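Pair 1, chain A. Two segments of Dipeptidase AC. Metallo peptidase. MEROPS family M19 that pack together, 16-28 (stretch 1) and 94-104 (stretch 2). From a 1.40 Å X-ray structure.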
# COMPACT_ATOMS: atom_id res chain seq x y z
N PHE A 16 3.25 1.72 9.29
CA PHE A 16 3.91 1.67 10.58
C PHE A 16 4.83 2.87 10.82
O PHE A 16 4.92 3.36 11.94
CB PHE A 16 4.71 0.38 10.73
CG PHE A 16 5.40 0.26 12.05
CD1 PHE A 16 6.78 0.40 12.12
CD2 PHE A 16 4.68 0.03 13.21
CE1 PHE A 16 7.43 0.30 13.34
CE2 PHE A 16 5.32 -0.07 14.43
CZ PHE A 16 6.70 0.06 14.49
N LEU A 17 5.49 3.36 9.78
CA LEU A 17 6.41 4.48 9.95
C LEU A 17 5.70 5.73 10.48
O LEU A 17 6.31 6.56 11.15
CB LEU A 17 7.15 4.80 8.65
CG LEU A 17 8.19 3.77 8.20
CD1 LEU A 17 8.67 4.09 6.81
CD2 LEU A 17 9.37 3.72 9.19
N LEU A 18 4.41 5.86 10.19
CA LEU A 18 3.68 7.01 10.69
C LEU A 18 3.64 6.99 12.22
O LEU A 18 3.64 8.04 12.87
CB LEU A 18 2.26 7.04 10.11
CG LEU A 18 1.41 8.28 10.39
CD1 LEU A 18 1.98 9.51 9.72
CD2 LEU A 18 -0.02 8.02 9.92
N ARG A 19 3.63 5.80 12.80
CA ARG A 19 3.61 5.70 14.25
C ARG A 19 4.93 6.14 14.86
O ARG A 19 4.95 6.72 15.95
CB ARG A 19 3.19 4.31 14.69
CG ARG A 19 1.69 4.10 14.43
CD ARG A 19 1.21 2.71 14.74
NE ARG A 19 1.62 2.29 16.07
CZ ARG A 19 1.89 1.04 16.40
NH1 ARG A 19 1.78 0.08 15.50
NH2 ARG A 19 2.27 0.76 17.64
N LEU A 20 6.02 5.88 14.15
CA LEU A 20 7.32 6.35 14.62
C LEU A 20 7.45 7.86 14.43
O LEU A 20 8.03 8.55 15.28
CB LEU A 20 8.46 5.60 13.94
CG LEU A 20 8.41 4.08 14.17
CD1 LEU A 20 9.63 3.38 13.60
CD2 LEU A 20 8.24 3.74 15.66
N LEU A 21 6.90 8.38 13.34
CA LEU A 21 6.88 9.82 13.10
C LEU A 21 6.16 10.53 14.24
O LEU A 21 6.59 11.59 14.69
CB LEU A 21 6.17 10.15 11.77
CG LEU A 21 6.17 11.63 11.37
CD1 LEU A 21 7.57 12.09 10.99
CD2 LEU A 21 5.18 11.91 10.24
N ARG A 22 5.07 9.93 14.70
CA ARG A 22 4.21 10.57 15.69
C ARG A 22 4.72 10.47 17.13
O ARG A 22 4.32 11.26 17.98
CB ARG A 22 2.77 10.04 15.58
CG ARG A 22 2.08 10.54 14.33
CD ARG A 22 0.74 9.88 14.08
NE ARG A 22 -0.02 10.63 13.08
CZ ARG A 22 -1.25 10.34 12.67
NH1 ARG A 22 -1.88 9.29 13.18
NH2 ARG A 22 -1.85 11.10 11.77
N ASN A 23 5.61 9.51 17.39
CA ASN A 23 6.18 9.37 18.73
C ASN A 23 7.62 8.86 18.66
O ASN A 23 7.91 7.75 19.11
CB ASN A 23 5.32 8.44 19.60
CG ASN A 23 5.71 8.47 21.07
OD1 ASN A 23 6.68 9.12 21.47
ND2 ASN A 23 4.94 7.76 21.90
N PRO A 24 8.52 9.66 18.08
CA PRO A 24 9.88 9.18 17.87
C PRO A 24 10.61 8.86 19.18
O PRO A 24 11.47 7.98 19.21
CB PRO A 24 10.56 10.34 17.14
CG PRO A 24 9.72 11.54 17.45
CD PRO A 24 8.32 11.03 17.57
N ALA A 25 10.27 9.57 20.25
CA ALA A 25 10.92 9.36 21.53
C ALA A 25 10.69 7.95 22.06
O ALA A 25 11.53 7.41 22.78
CB ALA A 25 10.43 10.39 22.55
N ASN A 26 9.56 7.35 21.70
CA ASN A 26 9.25 6.01 22.18
C ASN A 26 9.48 4.90 21.15
O ASN A 26 8.98 3.79 21.30
CB ASN A 26 7.81 5.96 22.70
CG ASN A 26 7.59 4.84 23.69
OD1 ASN A 26 8.48 4.52 24.49
ND2 ASN A 26 6.41 4.23 23.65
N ARG A 27 10.26 5.20 20.12
CA ARG A 27 10.40 4.25 19.02
C ARG A 27 10.98 2.89 19.39
O ARG A 27 10.56 1.88 18.85
CB ARG A 27 11.15 4.87 17.84
CG ARG A 27 12.63 5.06 18.06
CD ARG A 27 13.21 5.69 16.81
NE ARG A 27 14.62 6.03 16.95
CZ ARG A 27 15.33 6.57 15.97
NH1 ARG A 27 14.76 6.77 14.79
NH2 ARG A 27 16.60 6.88 16.15
N GLU A 28 11.95 2.85 20.30
CA GLU A 28 12.53 1.58 20.71
C GLU A 28 11.45 0.61 21.21
O GLU A 28 11.40 -0.56 20.81
CB GLU A 28 13.59 1.79 21.79
CG GLU A 28 14.31 0.51 22.16
CD GLU A 28 15.41 0.74 23.19
OE1 GLU A 28 15.54 1.87 23.69
OE2 GLU A 28 16.14 -0.23 23.49
N PRO A 94 11.66 17.27 4.81
CA PRO A 94 12.06 16.92 6.18
C PRO A 94 11.22 15.77 6.75
O PRO A 94 11.73 14.93 7.51
CB PRO A 94 11.83 18.22 6.96
CG PRO A 94 11.94 19.30 5.92
CD PRO A 94 11.36 18.71 4.66
N VAL A 95 9.95 15.70 6.37
CA VAL A 95 9.08 14.67 6.92
C VAL A 95 9.45 13.32 6.30
O VAL A 95 9.56 12.31 7.00
CB VAL A 95 7.57 14.98 6.71
CG1 VAL A 95 6.71 13.85 7.24
CG2 VAL A 95 7.19 16.28 7.40
N ALA A 96 9.68 13.32 4.99
CA ALA A 96 10.05 12.10 4.29
C ALA A 96 11.42 11.62 4.78
O ALA A 96 11.64 10.41 4.95
CB ALA A 96 10.09 12.33 2.78
N LEU A 97 12.35 12.55 5.00
CA LEU A 97 13.64 12.17 5.58
C LEU A 97 13.48 11.58 6.97
O LEU A 97 14.16 10.61 7.31
CB LEU A 97 14.62 13.35 5.60
CG LEU A 97 15.21 13.78 4.26
CD1 LEU A 97 16.12 14.98 4.47
CD2 LEU A 97 15.99 12.64 3.61
N ALA A 98 12.61 12.16 7.79
CA ALA A 98 12.38 11.62 9.13
C ALA A 98 11.91 10.17 9.04
O ALA A 98 12.41 9.30 9.75
CB ALA A 98 11.36 12.47 9.89
N MET A 99 10.95 9.90 8.16
CA MET A 99 10.38 8.57 8.08
C MET A 99 11.38 7.57 7.48
O MET A 99 11.52 6.44 7.96
CB MET A 99 9.06 8.61 7.30
CG MET A 99 8.02 9.54 7.97
SD MET A 99 6.42 9.74 7.10
CE MET A 99 5.57 8.26 7.63
N ALA A 100 12.10 7.98 6.44
CA ALA A 100 13.16 7.13 5.89
C ALA A 100 14.22 6.84 6.95
O ALA A 100 14.74 5.73 7.03
CB ALA A 100 13.81 7.77 4.66
N GLY A 101 14.52 7.83 7.78
CA GLY A 101 15.48 7.67 8.86
C GLY A 101 15.01 6.67 9.91
O GLY A 101 15.81 5.89 10.44
N HIS A 102 13.72 6.67 10.21
CA HIS A 102 13.15 5.68 11.14
C HIS A 102 13.23 4.27 10.55
O HIS A 102 13.47 3.31 11.28
CB HIS A 102 11.68 6.00 11.47
CG HIS A 102 11.51 7.19 12.36
ND1 HIS A 102 12.15 7.29 13.58
CD2 HIS A 102 10.76 8.30 12.23
CE1 HIS A 102 11.81 8.43 14.15
NE2 HIS A 102 10.96 9.06 13.36
N LEU A 103 13.05 4.15 9.24
CA LEU A 103 13.08 2.84 8.60
C LEU A 103 14.49 2.25 8.71
O LEU A 103 14.65 1.08 9.04
CB LEU A 103 12.65 2.94 7.13
CG LEU A 103 12.55 1.63 6.36
CD1 LEU A 103 11.50 0.72 6.98
CD2 LEU A 103 12.25 1.88 4.89
N LEU A 104 15.51 3.06 8.44
CA LEU A 104 16.88 2.57 8.57
C LEU A 104 17.18 2.26 10.03
O LEU A 104 17.84 1.25 10.34
CB LEU A 104 17.91 3.57 8.02
CG LEU A 104 17.99 3.73 6.51
CD1 LEU A 104 19.24 4.51 6.13
CD2 LEU A 104 17.96 2.39 5.81

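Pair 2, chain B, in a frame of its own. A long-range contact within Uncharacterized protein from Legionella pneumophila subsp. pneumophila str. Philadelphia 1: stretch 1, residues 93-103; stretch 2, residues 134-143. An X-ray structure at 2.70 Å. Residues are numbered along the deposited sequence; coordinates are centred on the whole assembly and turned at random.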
# COMPACT_ATOMS: atom_id res chain seq x y z
N LEU B 93 -9.10 20.80 5.45
CA LEU B 93 -10.26 20.95 4.58
C LEU B 93 -11.56 21.21 5.34
O LEU B 93 -12.39 22.05 4.95
CB LEU B 93 -10.42 19.68 3.74
CG LEU B 93 -11.78 19.59 3.03
CD1 LEU B 93 -11.89 20.67 1.98
CD2 LEU B 93 -12.00 18.23 2.41
N PHE B 94 -11.72 20.47 6.43
CA PHE B 94 -12.96 20.46 7.16
C PHE B 94 -13.22 21.79 7.83
O PHE B 94 -14.33 22.32 7.70
CB PHE B 94 -13.05 19.25 8.11
CG PHE B 94 -12.89 17.93 7.41
CD1 PHE B 94 -13.64 17.64 6.29
CD2 PHE B 94 -11.96 17.01 7.85
CE1 PHE B 94 -13.48 16.44 5.64
CE2 PHE B 94 -11.80 15.81 7.18
CZ PHE B 94 -12.55 15.53 6.09
N PRO B 95 -12.22 22.35 8.53
CA PRO B 95 -12.39 23.73 9.03
C PRO B 95 -12.78 24.73 7.94
O PRO B 95 -13.73 25.50 8.15
CB PRO B 95 -11.00 24.10 9.53
CG PRO B 95 -10.39 22.81 9.90
CD PRO B 95 -10.94 21.77 8.97
N CYS B 96 -12.08 24.71 6.80
CA CYS B 96 -12.44 25.58 5.69
C CYS B 96 -13.92 25.39 5.28
O CYS B 96 -14.63 26.36 5.05
CB CYS B 96 -11.51 25.39 4.47
SG CYS B 96 -9.75 25.75 4.76
N MET B 97 -14.38 24.15 5.20
CA MET B 97 -15.79 23.90 4.87
C MET B 97 -16.71 24.54 5.90
O MET B 97 -17.74 25.11 5.57
CB MET B 97 -16.08 22.40 4.75
CG MET B 97 -15.40 21.76 3.56
SD MET B 97 -15.69 19.99 3.38
CE MET B 97 -17.39 19.98 2.78
N VAL B 98 -16.30 24.47 7.16
CA VAL B 98 -17.06 25.06 8.24
C VAL B 98 -17.06 26.57 8.12
O VAL B 98 -18.11 27.22 8.19
CB VAL B 98 -16.48 24.64 9.59
CG1 VAL B 98 -17.17 25.40 10.74
CG2 VAL B 98 -16.58 23.13 9.71
N TYR B 99 -15.87 27.14 7.91
CA TYR B 99 -15.75 28.59 7.76
C TYR B 99 -16.51 29.09 6.54
O TYR B 99 -17.08 30.16 6.58
CB TYR B 99 -14.28 28.98 7.70
CG TYR B 99 -13.60 28.73 9.00
CD1 TYR B 99 -14.32 28.74 10.18
CD2 TYR B 99 -12.22 28.51 9.07
CE1 TYR B 99 -13.70 28.54 11.40
CE2 TYR B 99 -11.59 28.30 10.28
CZ TYR B 99 -12.34 28.32 11.44
OH TYR B 99 -11.76 28.11 12.68
N LEU B 100 -16.53 28.31 5.47
CA LEU B 100 -17.20 28.72 4.24
C LEU B 100 -18.70 28.74 4.44
O LEU B 100 -19.35 29.74 4.16
CB LEU B 100 -16.86 27.75 3.10
CG LEU B 100 -16.79 28.26 1.65
CD1 LEU B 100 -16.86 27.09 0.70
CD2 LEU B 100 -17.85 29.30 1.30
N THR B 101 -19.24 27.62 4.92
CA THR B 101 -20.69 27.53 5.13
C THR B 101 -21.22 28.62 6.07
O THR B 101 -22.30 29.16 5.85
CB THR B 101 -21.07 26.14 5.65
OG1 THR B 101 -20.75 25.16 4.65
CG2 THR B 101 -22.54 26.08 5.93
N ASN B 102 -20.43 28.93 7.09
CA ASN B 102 -20.81 29.86 8.17
C ASN B 102 -20.34 31.33 8.12
O ASN B 102 -20.42 32.04 9.11
CB ASN B 102 -20.53 29.21 9.53
CG ASN B 102 -21.18 27.84 9.66
OD1 ASN B 102 -22.39 27.72 9.87
ND2 ASN B 102 -20.38 26.79 9.50
N ASN B 103 -19.77 31.74 6.99
CA ASN B 103 -19.35 33.14 6.75
C ASN B 103 -18.26 33.67 7.68
O ASN B 103 -18.20 34.85 7.98
CB ASN B 103 -20.54 34.12 6.71
CG ASN B 103 -21.62 33.69 5.71
OD1 ASN B 103 -21.34 32.97 4.74
ND2 ASN B 103 -22.86 34.14 5.94
N ARG B 134 -20.17 23.86 18.80
CA ARG B 134 -20.62 24.16 17.45
C ARG B 134 -19.58 23.90 16.34
O ARG B 134 -19.94 23.45 15.26
CB ARG B 134 -21.12 25.60 17.38
CG ARG B 134 -22.36 25.89 18.23
CD ARG B 134 -22.79 27.33 18.08
NE ARG B 134 -23.52 27.59 16.84
CZ ARG B 134 -23.31 28.63 16.03
NH1 ARG B 134 -22.37 29.54 16.32
NH2 ARG B 134 -24.04 28.77 14.93
N PHE B 135 -18.32 24.19 16.60
CA PHE B 135 -17.28 23.90 15.62
C PHE B 135 -17.32 22.40 15.36
O PHE B 135 -17.41 21.96 14.22
CB PHE B 135 -15.89 24.32 16.13
CG PHE B 135 -14.83 24.42 15.04
CD1 PHE B 135 -14.65 23.41 14.12
CD2 PHE B 135 -14.01 25.52 14.97
CE1 PHE B 135 -13.67 23.52 13.12
CE2 PHE B 135 -13.04 25.62 13.97
CZ PHE B 135 -12.87 24.61 13.05
N VAL B 136 -17.31 21.61 16.43
CA VAL B 136 -17.30 20.15 16.27
C VAL B 136 -18.55 19.61 15.56
O VAL B 136 -18.45 18.75 14.70
CB VAL B 136 -17.01 19.40 17.59
CG1 VAL B 136 -16.68 17.95 17.32
CG2 VAL B 136 -15.83 20.03 18.31
N GLU B 137 -19.74 20.12 15.89
CA GLU B 137 -20.94 19.71 15.14
C GLU B 137 -20.84 20.06 13.66
O GLU B 137 -21.02 19.20 12.81
CB GLU B 137 -22.17 20.37 15.73
CG GLU B 137 -22.26 20.18 17.20
CD GLU B 137 -23.41 20.94 17.79
OE1 GLU B 137 -24.49 20.91 17.16
OE2 GLU B 137 -23.23 21.56 18.87
N PHE B 138 -20.54 21.33 13.39
CA PHE B 138 -20.29 21.78 12.03
C PHE B 138 -19.28 20.89 11.33
O PHE B 138 -19.55 20.35 10.26
CB PHE B 138 -19.75 23.22 12.05
CG PHE B 138 -20.79 24.26 12.31
CD1 PHE B 138 -22.15 24.00 12.08
CD2 PHE B 138 -20.43 25.50 12.78
CE1 PHE B 138 -23.13 24.96 12.33
CE2 PHE B 138 -21.41 26.49 13.03
CZ PHE B 138 -22.77 26.20 12.80
N LEU B 139 -18.13 20.73 11.98
CA LEU B 139 -17.05 19.92 11.45
C LEU B 139 -17.52 18.54 10.99
O LEU B 139 -17.03 18.02 9.99
CB LEU B 139 -15.98 19.78 12.53
CG LEU B 139 -14.52 19.78 12.12
CD1 LEU B 139 -14.28 20.82 11.05
CD2 LEU B 139 -13.72 20.09 13.37
N GLY B 140 -18.48 17.94 11.68
CA GLY B 140 -18.95 16.62 11.32
C GLY B 140 -19.93 16.68 10.18
O GLY B 140 -20.00 15.79 9.34
N GLN B 141 -20.71 17.74 10.15
CA GLN B 141 -21.67 17.95 9.09
C GLN B 141 -20.96 18.11 7.78
O GLN B 141 -21.41 17.61 6.76
CB GLN B 141 -22.49 19.20 9.36
CG GLN B 141 -23.41 19.05 10.49
CD GLN B 141 -24.23 20.28 10.74
OE1 GLN B 141 -23.81 21.42 10.43
NE2 GLN B 141 -25.42 20.08 11.32
N GLU B 142 -19.86 18.86 7.80
CA GLU B 142 -19.09 19.04 6.60
C GLU B 142 -18.39 17.72 6.21
O GLU B 142 -18.34 17.34 5.04
CB GLU B 142 -18.12 20.19 6.76
CG GLU B 142 -18.80 21.53 6.96
CD GLU B 142 -19.59 22.02 5.71
OE1 GLU B 142 -19.33 21.50 4.60
OE2 GLU B 142 -20.48 22.91 5.84
N GLN B 143 -17.88 16.99 7.19
CA GLN B 143 -17.28 15.69 6.90
C GLN B 143 -18.26 14.74 6.26
O GLN B 143 -17.89 13.93 5.41
CB GLN B 143 -16.75 15.05 8.16
CG GLN B 143 -15.41 15.55 8.59
CD GLN B 143 -15.03 15.02 9.95
OE1 GLN B 143 -15.69 14.11 10.49
NE2 GLN B 143 -13.96 15.58 10.53

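Pair 1 and pair 2 use the same frame: two helices crossing at nearly a right angle, 108° in pair 1 and 104° in pair 2, with axes 9.2 and 8.6 Å apart at closest approach. Fourteen central residues superpose with an RMSD of 0.8 Å, so the backbone sets one packing problem and the side chains answer it twice.

Leu17(A) and Phe94(B) match, and each has its CA 6.0 Å from the CA of a residue across the contact, Met99(A) and Leu139(B) respectively. Both point toward the partner helix with chi1 in m. Leu17(A) sends CD2 to within 4.0 Å of CB of Leu103(A). Phe94(B) instead presents a ring face, and CG of Gln143(B), the match of Leu103(A), lies 3.5 Å from the Phe94(B) ring centroid, a CH-pi contact that lets the aliphatic part of a polar side chain serve as packing material.

Across from it, Met99(A) matches Leu139(B). Met99(A) points toward stretch 1 and brings CE to 3.9 Å from CB of Leu17(A); Leu139(B) starts sideways, but its end turns inward, and CD1 comes to 3.6 Å from CB of Phe94(B). A long unbranched chain and a short branched one thus reach matched neighbours, Leu17(A) and Phe94(B).

Leu21(A) and Val98(B) show size being traded across the interface. Leu21(A) touches two small residues as well as Met99(A), with CD1 4.0 Å from CB of Ala98(A) and CD2 3.9 Å from CG1 of Val95(A). In pair 2 the smaller Val98(B) meets aromatic residues at those matched positions: its CG1 is 3.6 Å from CB of Phe138(B), and its CG2 is 4.5 Å from CE1 of Phe135(B). The Phe135(B) ring also extends to Tyr99(B), whose CB points away but whose end comes nearer, placing OH 3.1 Å from CE2 of Phe135(B).

The most instructive position is His102(A), matched by Glu142(B). Each buries more area than any other residue of its contact, and each carries a polar group into it. The His102(A) side chain sits among Leu17(A), Leu20(A), Leu21(A) and Arg27(A), with CB of Leu20(A) 3.9 Å from the ring centroid, over one face. At the ring edge, NH1 of Arg27(A) donates a hydrogen bond to ND1 of His102(A) at 2.9 Å. Glu142(B) approaches Met97(B), the match of Leu20(A), with OE1 3.1 Å from CE, while its OE2 accepts a 2.6 Å hydrogen bond from OG1 of Thr101(B). Thr101(B) matches Pro24(A), whose side chain offers only carbon, its CB 3.8 Å from CE1 of His102(A).

In both pairs the residue with the most covered area is polar and accepts a hydrogen bond from the opposing stretch.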